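Side-chain contacts in glycoside Hydrolase (Bacteroides uniformis, PDB 5TA0), which probably hydrolyses agarose chains, as a glycoside hydrolase of an agarose-degrading pathway in a human intestinal bacterium: residues G617-S622 against V635-F640; V27-N32 against C436-D441; S218-F223 against I268-K273. All coordinates share one frame; numbering follows the deposited sequence. Where two conformers were deposited one is given.

Contact 1 (G617-S622 against V635-F640); sequences GNNTIS and VTMQIF. With EDO (1,2-ethanediol), chain T.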
loop_
_atom_site.group_PDB
_atom_site.type_symbol
_atom_site.label_atom_id
_atom_site.label_comp_id
_atom_site.label_asym_id
_atom_site.label_seq_id
_atom_site.Cartn_x
_atom_site.Cartn_y
_atom_site.Cartn_z
ATOM N N GLY A 617 -31.117 1.390 10.277
ATOM C CA GLY A 617 -30.083 2.226 10.899
ATOM C C GLY A 617 -29.238 1.474 11.893
ATOM O O GLY A 617 -28.009 1.607 11.894
ATOM N N ASN A 618 -29.885 0.680 12.752
ATOM C CA ASN A 618 -29.178 -0.165 13.711
ATOM C C ASN A 618 -29.385 -1.612 13.325
ATOM O O ASN A 618 -30.529 -2.100 13.205
ATOM C CB ASN A 618 -29.667 0.094 15.144
ATOM C CG ASN A 618 -29.382 1.507 15.630
ATOM O OD1 ASN A 618 -28.515 2.209 15.121
ATOM N ND2 ASN A 618 -30.180 1.959 16.616
ATOM N N ASN A 619 -28.291 -2.317 13.088
ATOM C CA ASN A 619 -28.320 -3.637 12.472
ATOM C C ASN A 619 -27.676 -4.679 13.346
ATOM O O ASN A 619 -26.604 -4.432 13.919
ATOM C CB ASN A 619 -27.577 -3.598 11.140
ATOM C CG ASN A 619 -28.179 -2.601 10.189
ATOM O OD1 ASN A 619 -29.168 -2.909 9.527
ATOM N ND2 ASN A 619 -27.630 -1.405 10.135
ATOM N N THR A 620 -28.283 -5.859 13.401
ATOM C CA THR A 620 -27.767 -6.980 14.176
ATOM C C THR A 620 -27.358 -8.071 13.177
ATOM O O THR A 620 -28.203 -8.531 12.399
ATOM C CB THR A 620 -28.856 -7.473 15.158
ATOM O OG1 THR A 620 -29.254 -6.390 16.015
ATOM C CG2 THR A 620 -28.351 -8.639 16.000
ATOM N N ILE A 621 -26.077 -8.475 13.194
ATOM C CA ILE A 621 -25.510 -9.435 12.265
ATOM C C ILE A 621 -25.091 -10.651 13.088
ATOM O O ILE A 621 -24.225 -10.526 13.960
ATOM C CB ILE A 621 -24.314 -8.817 11.509
ATOM C CG1 ILE A 621 -24.824 -7.690 10.586
ATOM C CG2 ILE A 621 -23.562 -9.897 10.736
ATOM C CD1 ILE A 621 -23.766 -6.723 10.070
ATOM N N SER A 622 -25.724 -11.800 12.831
ATOM C CA SER A 622 -25.517 -13.021 13.608
ATOM C C SER A 622 -24.843 -14.072 12.739
ATOM O O SER A 622 -25.266 -14.308 11.619
ATOM C CB SER A 622 -26.883 -13.510 14.114
ATOM O OG SER A 622 -26.886 -14.871 14.454
ATOM N N VAL A 635 -16.352 -7.655 11.610
ATOM C CA VAL A 635 -17.542 -7.530 10.792
ATOM C C VAL A 635 -17.743 -6.053 10.522
ATOM O O VAL A 635 -17.889 -5.265 11.450
ATOM C CB VAL A 635 -18.780 -8.143 11.471
ATOM C CG1 VAL A 635 -20.000 -7.951 10.590
ATOM C CG2 VAL A 635 -18.536 -9.623 11.766
ATOM N N THR A 636 -17.654 -5.692 9.241
ATOM C CA THR A 636 -17.879 -4.307 8.793
ATOM C C THR A 636 -18.832 -4.330 7.618
ATOM O O THR A 636 -19.187 -5.381 7.113
ATOM C CB THR A 636 -16.550 -3.595 8.460
ATOM O OG1 THR A 636 -15.914 -4.223 7.333
ATOM C CG2 THR A 636 -15.606 -3.625 9.654
ATOM N N MET A 637 -19.257 -3.161 7.163
ATOM C CA MET A 637 -20.262 -3.105 6.080
ATOM C C MET A 637 -20.038 -1.887 5.209
ATOM O O MET A 637 -19.871 -0.786 5.703
ATOM C CB MET A 637 -21.667 -3.098 6.670
ATOM C CG MET A 637 -22.781 -3.125 5.632
ATOM S SD MET A 637 -24.384 -3.593 6.331
ATOM C CE MET A 637 -24.684 -2.159 7.360
ATOM N N GLN A 638 -20.062 -2.089 3.904
ATOM C CA GLN A 638 -20.115 -0.991 2.928
ATOM C C GLN A 638 -21.543 -0.782 2.456
ATOM O O GLN A 638 -22.236 -1.734 2.094
ATOM C CB GLN A 638 -19.247 -1.294 1.710
ATOM C CG GLN A 638 -17.756 -1.263 1.996
ATOM C CD GLN A 638 -17.013 -2.035 0.949
ATOM O OE1 GLN A 638 -17.034 -3.270 0.976
ATOM N NE2 GLN A 638 -16.376 -1.341 0.013
ATOM N N ILE A 639 -21.966 0.468 2.486
ATOM C CA ILE A 639 -23.269 0.914 1.973
ATOM C C ILE A 639 -22.995 1.793 0.758
ATOM O O ILE A 639 -22.123 2.660 0.815
ATOM C CB ILE A 639 -24.008 1.719 3.075
ATOM C CG1 ILE A 639 -24.288 0.820 4.287
ATOM C CG2 ILE A 639 -25.298 2.351 2.570
ATOM C CD1 ILE A 639 -25.225 -0.332 4.038
ATOM N N PHE A 640 -23.743 1.574 -0.330
ATOM C CA PHE A 640 -23.608 2.346 -1.558
ATOM C C PHE A 640 -24.950 3.004 -1.829
ATOM O O PHE A 640 -25.887 2.321 -2.225
ATOM C CB PHE A 640 -23.234 1.429 -2.716
ATOM C CG PHE A 640 -21.940 0.685 -2.496
ATOM C CD1 PHE A 640 -20.726 1.256 -2.874
ATOM C CD2 PHE A 640 -21.932 -0.560 -1.914
ATOM C CE1 PHE A 640 -19.528 0.589 -2.671
ATOM C CE2 PHE A 640 -20.722 -1.238 -1.712
ATOM C CZ PHE A 640 -19.529 -0.648 -2.086
HETATM C C1 EDO T . -29.450 5.409 17.650
HETATM O O1 EDO T . -29.831 4.222 18.292
HETATM C C2 EDO T . -27.982 5.491 17.332
HETATM O O2 EDO T . -27.627 4.465 16.429
#
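Ile621 and Val635 make the apolar part of this contact. CD1 of Ile621 lies 4.0 Å from CG1 of Val635, and CG2 of Ile621 is 4.1 Å from that same methyl, so one valine branch sits against both ends of the isoleucine fork. The two side chains slide past each other in opposite directions. Val635 offers this branch because CG1 stands anti to its backbone N (chi1 178°). The alpha carbons of the pair are 8.3 Å apart, too far for neighbours in one sheet, and the strands share no backbone bonds: 619-624 belongs to a four-stranded antiparallel sheet and 631-642 to a five-stranded mixed one, and their inward side chains meet between the layers in the manner of a beta sandwich. Ile562, on a strand next to 631-642, touches both Ile621 and Met637.

A second kind of contact sets a methyl against an amide. Met637 runs extended as far as SD and then bends (chi3 68°), bringing CE to 4.1 Å from ND2 of Asn619, and the two side chains cross at about a right angle. The amide is engaged elsewhere: OD1 accepts from Lys616 N and Asn581 ND2, while ND2 donates to Ile549 O.

Polar contact with a small molecule occurs at Asn618, where the amide grips a 1,2-ethanediol, probably from the crystallisation liquor, at both ends. Asn618 OD1 accepts from the diol O2 at 2.8 Å and also from Asn551 N, and Asn618 ND2 donates to the diol O1 at 2.8 Å.

The chemistry between the strands is therefore van der Waals packing alone, and the buried Asn619 can face a methyl because its polar atoms are paired within its own layer and the adjoining loop.

Contact 2 (V27-N32 against C436-D441); sequences VQLNLN and CDAYVD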
loop_
_atom_site.group_PDB
_atom_site.type_symbol
_atom_site.label_atom_id
_atom_site.label_comp_id
_atom_site.label_asym_id
_atom_site.label_seq_id
_atom_site.Cartn_x
_atom_site.Cartn_y
_atom_site.Cartn_z
ATOM N N VAL A 27 -18.833 -7.334 -16.775
ATOM C CA VAL A 27 -18.103 -6.203 -16.251
ATOM C C VAL A 27 -18.805 -4.945 -16.783
ATOM O O VAL A 27 -18.884 -4.753 -17.996
ATOM C CB VAL A 27 -16.637 -6.302 -16.722
ATOM C CG1 VAL A 27 -15.848 -5.078 -16.378
ATOM C CG2 VAL A 27 -15.962 -7.521 -16.121
ATOM N N GLN A 28 -19.327 -4.122 -15.875
ATOM C CA GLN A 28 -20.173 -2.965 -16.215
ATOM C C GLN A 28 -19.497 -1.661 -15.800
ATOM O O GLN A 28 -18.979 -1.555 -14.677
ATOM C CB GLN A 28 -21.498 -3.122 -15.463
ATOM C CG GLN A 28 -22.574 -2.090 -15.737
ATOM C CD GLN A 28 -23.901 -2.448 -15.069
ATOM O OE1 GLN A 28 -24.210 -1.963 -13.978
ATOM N NE2 GLN A 28 -24.669 -3.337 -15.701
ATOM N N LEU A 29 -19.511 -0.678 -16.698
ATOM C CA LEU A 29 -18.996 0.665 -16.465
ATOM C C LEU A 29 -20.182 1.617 -16.561
ATOM O O LEU A 29 -20.771 1.758 -17.646
ATOM C CB LEU A 29 -17.972 1.012 -17.542
ATOM C CG LEU A 29 -17.468 2.449 -17.720
ATOM C CD1 LEU A 29 -16.934 3.013 -16.430
ATOM C CD2 LEU A 29 -16.391 2.523 -18.780
ATOM N N ASN A 30 -20.557 2.248 -15.454
ATOM C CA ASN A 30 -21.623 3.246 -15.455
ATOM C C ASN A 30 -20.981 4.628 -15.417
ATOM O O ASN A 30 -20.824 5.232 -14.343
ATOM C CB ASN A 30 -22.592 3.006 -14.294
ATOM C CG ASN A 30 -23.330 1.683 -14.417
ATOM O OD1 ASN A 30 -23.838 1.357 -15.482
ATOM N ND2 ASN A 30 -23.340 0.898 -13.359
ATOM N N LEU A 31 -20.591 5.135 -16.592
ATOM C CA LEU A 31 -19.682 6.289 -16.660
ATOM C C LEU A 31 -20.341 7.644 -16.356
ATOM O O LEU A 31 -19.646 8.638 -16.286
ATOM C CB LEU A 31 -18.844 6.312 -17.955
ATOM C CG LEU A 31 -19.567 6.065 -19.289
ATOM C CD1 LEU A 31 -20.712 7.056 -19.506
ATOM C CD2 LEU A 31 -18.635 6.116 -20.488
ATOM N N ASN A 32 -21.655 7.660 -16.139
ATOM C CA ASN A 32 -22.363 8.862 -15.670
ATOM C C ASN A 32 -22.589 8.910 -14.160
ATOM O O ASN A 32 -23.155 9.879 -13.667
ATOM C CB ASN A 32 -23.716 8.973 -16.377
ATOM C CG ASN A 32 -24.667 7.870 -15.971
ATOM O OD1 ASN A 32 -24.317 6.680 -16.016
ATOM N ND2 ASN A 32 -25.881 8.237 -15.582
ATOM N N CYS A 436 -12.422 -4.129 -10.578
ATOM C CA CYS A 436 -12.583 -3.123 -11.598
ATOM C C CYS A 436 -12.733 -1.752 -10.992
ATOM O O CYS A 436 -13.144 -1.602 -9.862
ATOM C CB CYS A 436 -13.777 -3.441 -12.508
ATOM S SG CYS A 436 -15.336 -3.796 -11.658
ATOM N N ASP A 437 -12.347 -0.758 -11.779
ATOM C CA ASP A 437 -12.455 0.657 -11.371
ATOM C C ASP A 437 -12.436 1.501 -12.643
ATOM O O ASP A 437 -12.077 1.015 -13.732
ATOM C CB ASP A 437 -11.298 1.012 -10.397
ATOM C CG ASP A 437 -11.628 2.145 -9.437
ATOM O OD1 ASP A 437 -12.693 2.793 -9.526
ATOM O OD2 ASP A 437 -10.748 2.394 -8.578
ATOM N N ALA A 438 -12.836 2.766 -12.536
ATOM C CA ALA A 438 -12.865 3.637 -13.707
ATOM C C ALA A 438 -12.835 5.093 -13.329
ATOM O O ALA A 438 -13.357 5.474 -12.273
ATOM C CB ALA A 438 -14.093 3.357 -14.551
ATOM N N TYR A 439 -12.234 5.895 -14.208
ATOM C CA TYR A 439 -12.022 7.336 -13.993
ATOM C C TYR A 439 -12.275 8.085 -15.292
ATOM O O TYR A 439 -11.828 7.656 -16.369
ATOM C CB TYR A 439 -10.598 7.624 -13.426
ATOM C CG TYR A 439 -10.385 6.913 -12.102
ATOM C CD1 TYR A 439 -10.717 7.554 -10.915
ATOM C CD2 TYR A 439 -9.987 5.592 -12.043
ATOM C CE1 TYR A 439 -10.622 6.909 -9.687
ATOM C CE2 TYR A 439 -9.899 4.932 -10.826
ATOM C CZ TYR A 439 -10.220 5.590 -9.654
ATOM O OH TYR A 439 -10.175 4.963 -8.429
ATOM N N VAL A 440 -12.981 9.204 -15.179
ATOM C CA VAL A 440 -13.392 10.026 -16.331
ATOM C C VAL A 440 -12.657 11.360 -16.302
ATOM O O VAL A 440 -12.795 12.140 -15.355
ATOM C CB VAL A 440 -14.899 10.317 -16.261
ATOM C CG1 VAL A 440 -15.308 11.296 -17.371
ATOM C CG2 VAL A 440 -15.723 9.034 -16.353
ATOM N N ASP A 441 -11.845 11.599 -17.316
ATOM C CA ASP A 441 -11.104 12.829 -17.475
ATOM C C ASP A 441 -11.559 13.521 -18.746
ATOM O O ASP A 441 -10.978 13.320 -19.810
ATOM C CB ASP A 441 -9.604 12.566 -17.568
ATOM C CG ASP A 441 -8.784 13.849 -17.695
ATOM O OD1 ASP A 441 -9.190 14.877 -17.137
ATOM O OD2 ASP A 441 -7.713 13.804 -18.303
#
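CD1 of Leu29 presses on CB of Ala438 at 3.4 Å, tighter than usual for two carbons. The leucine reaches it with CG anti to its backbone N (chi1 168°), which swings the branch across to the other strand although its CB does not start out in that direction. A residue pair further on, Val440 makes the second touch: its CG2 rests 3.9 Å from the carbonyl O of Leu31 and 4.4 Å from CB of Leu31. With CG1 anti to the valine N (chi1 174°), CG2 is the branch left to meet Leu31.

The alpha carbons of Leu29 and Ala438 are 7.4 Å apart, and those of Leu31 and Val440 7.3 Å. Strands 25-30 and 434-441 are not neighbours in their sheet, since 423-429 runs between them, and these alpha carbons are closer than two strand spacings of a flat sheet would allow. The short spacing is consistent with a strongly curled sheet in this beta-sandwich domain, whose inner side brings residues two strands apart together. Leu29 also packs on Val445 and Phe447 of the next strand, 444-451, and the chain turns a corner at Leu31 and Asn32.

Behind Ala438 stands Asp437, whose CB points the other way. Its OD1 accepts from Ala438 N at 3.0 Å, met from above the carboxylate plane, and also pairs with Arg424 in a salt bridge. OD2 takes the hydroxyl of Tyr439 at 2.6 Å, likewise from above that plane. Both carboxylate oxygens are thus engaged, one of them with the backbone of the very residue that Leu29 touches. On the first strand, Asn30 ND2 donates to Gln28 OE1 at 3.1 Å, nearly straight at 161°. On the second, Cys436 is tied to 423-429 by its disulfide with Cys429.

Contact 3 (S218-F223 against I268-K273); sequences SITKLF and IDIAGK. With SO4 (sulfate ion), chain G.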
loop_
_atom_site.group_PDB
_atom_site.type_symbol
_atom_site.label_atom_id
_atom_site.label_comp_id
_atom_site.label_asym_id
_atom_site.label_seq_id
_atom_site.Cartn_x
_atom_site.Cartn_y
_atom_site.Cartn_z
ATOM N N SER A 218 12.075 -6.361 24.183
ATOM C CA SER A 218 10.686 -5.963 24.407
ATOM C C SER A 218 9.998 -5.357 23.173
ATOM O O SER A 218 10.517 -4.430 22.528
ATOM C CB SER A 218 10.569 -4.990 25.594
ATOM O OG SER A 218 9.318 -4.341 25.626
ATOM N N ILE A 219 8.808 -5.866 22.877
ATOM C CA ILE A 219 7.991 -5.382 21.771
ATOM C C ILE A 219 7.293 -4.081 22.177
ATOM O O ILE A 219 7.287 -3.098 21.392
ATOM C CB ILE A 219 6.970 -6.466 21.376
ATOM C CG1 ILE A 219 7.687 -7.651 20.733
ATOM C CG2 ILE A 219 5.881 -5.912 20.471
ATOM C CD1 ILE A 219 6.826 -8.882 20.563
ATOM N N THR A 220 6.702 -4.010 23.366
ATOM C CA THR A 220 6.021 -2.790 23.756
ATOM C C THR A 220 6.967 -1.592 23.969
ATOM O O THR A 220 6.560 -0.436 23.809
ATOM C CB THR A 220 5.072 -2.982 24.940
ATOM O OG1 THR A 220 5.781 -3.353 26.117
ATOM C CG2 THR A 220 4.018 -4.024 24.647
ATOM N N LYS A 221 8.222 -1.854 24.330
ATOM C CA LYS A 221 9.206 -0.789 24.421
ATOM C C LYS A 221 9.370 -0.069 23.071
ATOM O O LYS A 221 9.509 1.153 23.040
ATOM C CB LYS A 221 10.536 -1.351 24.901
ATOM C CG LYS A 221 11.596 -0.322 25.229
ATOM C CD LYS A 221 12.891 -1.009 25.659
ATOM C CE LYS A 221 13.863 -0.056 26.299
ATOM N NZ LYS A 221 15.240 -0.643 26.384
ATOM N N LEU A 222 9.372 -0.818 21.979
ATOM C CA LEU A 222 9.427 -0.221 20.647
ATOM C C LEU A 222 8.204 0.660 20.391
ATOM O O LEU A 222 8.302 1.757 19.820
ATOM C CB LEU A 222 9.510 -1.305 19.589
ATOM C CG LEU A 222 9.174 -0.822 18.183
ATOM C CD1 LEU A 222 10.340 -0.047 17.590
ATOM C CD2 LEU A 222 8.790 -2.011 17.334
ATOM N N PHE A 223 7.037 0.207 20.848
ATOM C CA PHE A 223 5.837 1.042 20.686
ATOM C C PHE A 223 5.920 2.343 21.487
ATOM O O PHE A 223 5.574 3.421 20.973
ATOM C CB PHE A 223 4.583 0.203 20.980
ATOM C CG PHE A 223 4.452 -1.007 20.119
ATOM C CD1 PHE A 223 4.992 -1.062 18.827
ATOM C CD2 PHE A 223 3.779 -2.137 20.579
ATOM C CE1 PHE A 223 4.854 -2.173 18.045
ATOM C CE2 PHE A 223 3.635 -3.257 19.790
ATOM C CZ PHE A 223 4.179 -3.281 18.509
ATOM N N ILE A 268 -1.554 0.255 18.823
ATOM C CA ILE A 268 -2.689 1.160 18.845
ATOM C C ILE A 268 -2.951 1.619 20.280
ATOM O O ILE A 268 -3.175 2.818 20.497
ATOM C CB ILE A 268 -3.920 0.500 18.177
ATOM C CG1 ILE A 268 -3.657 0.365 16.659
ATOM C CG2 ILE A 268 -5.208 1.246 18.476
ATOM C CD1 ILE A 268 -4.637 -0.527 15.918
ATOM N N ASP A 269 -2.917 0.684 21.242
ATOM C CA ASP A 269 -3.196 1.045 22.636
ATOM C C ASP A 269 -2.162 1.988 23.240
ATOM O O ASP A 269 -2.506 2.849 24.032
ATOM C CB ASP A 269 -3.256 -0.203 23.507
ATOM C CG ASP A 269 -4.481 -1.060 23.269
ATOM O OD1 ASP A 269 -5.418 -0.656 22.540
ATOM O OD2 ASP A 269 -4.512 -2.185 23.801
ATOM N N ILE A 270 -0.905 1.819 22.862
ATOM C CA ILE A 270 0.204 2.576 23.468
ATOM C C ILE A 270 0.482 3.892 22.767
ATOM O O ILE A 270 0.594 4.938 23.420
ATOM C CB ILE A 270 1.477 1.718 23.487
ATOM C CG1 ILE A 270 1.306 0.560 24.471
ATOM C CG2 ILE A 270 2.715 2.525 23.868
ATOM C CD1 ILE A 270 2.326 -0.545 24.226
ATOM N N ALA A 271 0.598 3.843 21.436
ATOM C CA ALA A 271 1.102 4.973 20.655
ATOM C C ALA A 271 0.066 5.493 19.657
ATOM O O ALA A 271 0.321 6.520 19.034
ATOM C CB ALA A 271 2.363 4.550 19.927
ATOM N N GLY A 272 -1.062 4.815 19.469
ATOM C CA GLY A 272 -1.988 5.217 18.414
ATOM C C GLY A 272 -2.420 6.667 18.455
ATOM O O GLY A 272 -2.471 7.348 17.440
ATOM N N LYS A 273 -2.727 7.140 19.647
ATOM C CA LYS A 273 -3.145 8.524 19.841
ATOM C C LYS A 273 -2.071 9.544 19.484
ATOM O O LYS A 273 -2.402 10.703 19.249
ATOM C CB LYS A 273 -3.609 8.752 21.299
ATOM C CG LYS A 273 -2.495 8.684 22.335
ATOM C CD LYS A 273 -2.965 8.735 23.792
ATOM C CE LYS A 273 -1.792 8.914 24.757
ATOM N NZ LYS A 273 -0.593 8.048 24.493
HETATM S S SO4 G . 15.121 -4.145 25.975
HETATM O O1 SO4 G . 15.023 -3.362 24.686
HETATM O O2 SO4 G . 13.928 -5.053 26.068
HETATM O O3 SO4 G . 16.383 -4.956 26.013
HETATM O O4 SO4 G . 15.042 -3.268 27.197
#
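Ile270 carries most of the contact, its CD1 meeting Thr220 and Phe223. That methyl lies 3.7 Å from CB of Thr220, where the two side chains cross at about a right angle, and 4.0 Å from CB of Phe223, at the edge of the phenylalanine ring and near its plane. CG1 stands anti to the carbonyl carbon (chi1 -68°) and CG2 anti to the backbone N, so the second branch also faces the other helix and reaches Phe223 C at 4.0 Å.

Next in sequence, Ala271 sets CB 3.6 Å from the carbonyl O of Phe223. The Phe223 ring itself leads away, meeting Tyr245 and Phe267, and the carbonyl O of Ile219 lies 3.7 Å above its centre. Helices 219-236 and 264-271 precede two neighbouring strands of the parallel alpha/beta barrel (242-247 and 277-285), and this contact joins them.

At the start of the first helix, Ser218 is the N-cap: its OG accepts from Lys221 N at 3.0 Å. A sulfate, probably from the crystallisation liquor, takes Ser218 N at 2.9 Å (169°) on O2 and Lys221 NZ at 2.8 Å on O4, with a weak bond to O1. With a methionine in place of Lys221, the sulfate would probably be held less firmly and Phe168 left without its cation-pi partner.

Between the helices, methyl groups meet carbon and one backbone carbonyl, whereas the helix start, with its backbone N-H and ammonium group, is likely to be electropositive enough to draw an anion.

In the fold
From the N terminus, the chain enters contact 2 first: 27-32 waits some 400 residues for 436-441, and the loop so closed contains the whole parallel barrel. Contact 3 is nested inside it, joining the helices that lead into two neighbouring barrel strands across a much shorter loop of 44 residues; the centres of contacts 2 and 3 are about 42 Å apart, on opposite sides of the chain's centre. Contact 1 opens after contact 2 has closed, in series with both, and closes a loop of only 12 residues between the two sheet layers near the C terminus. None cross or touch. Contact 2 thus binds the chain's start to the middle sandwich domain, while contacts 1 and 3 stay local.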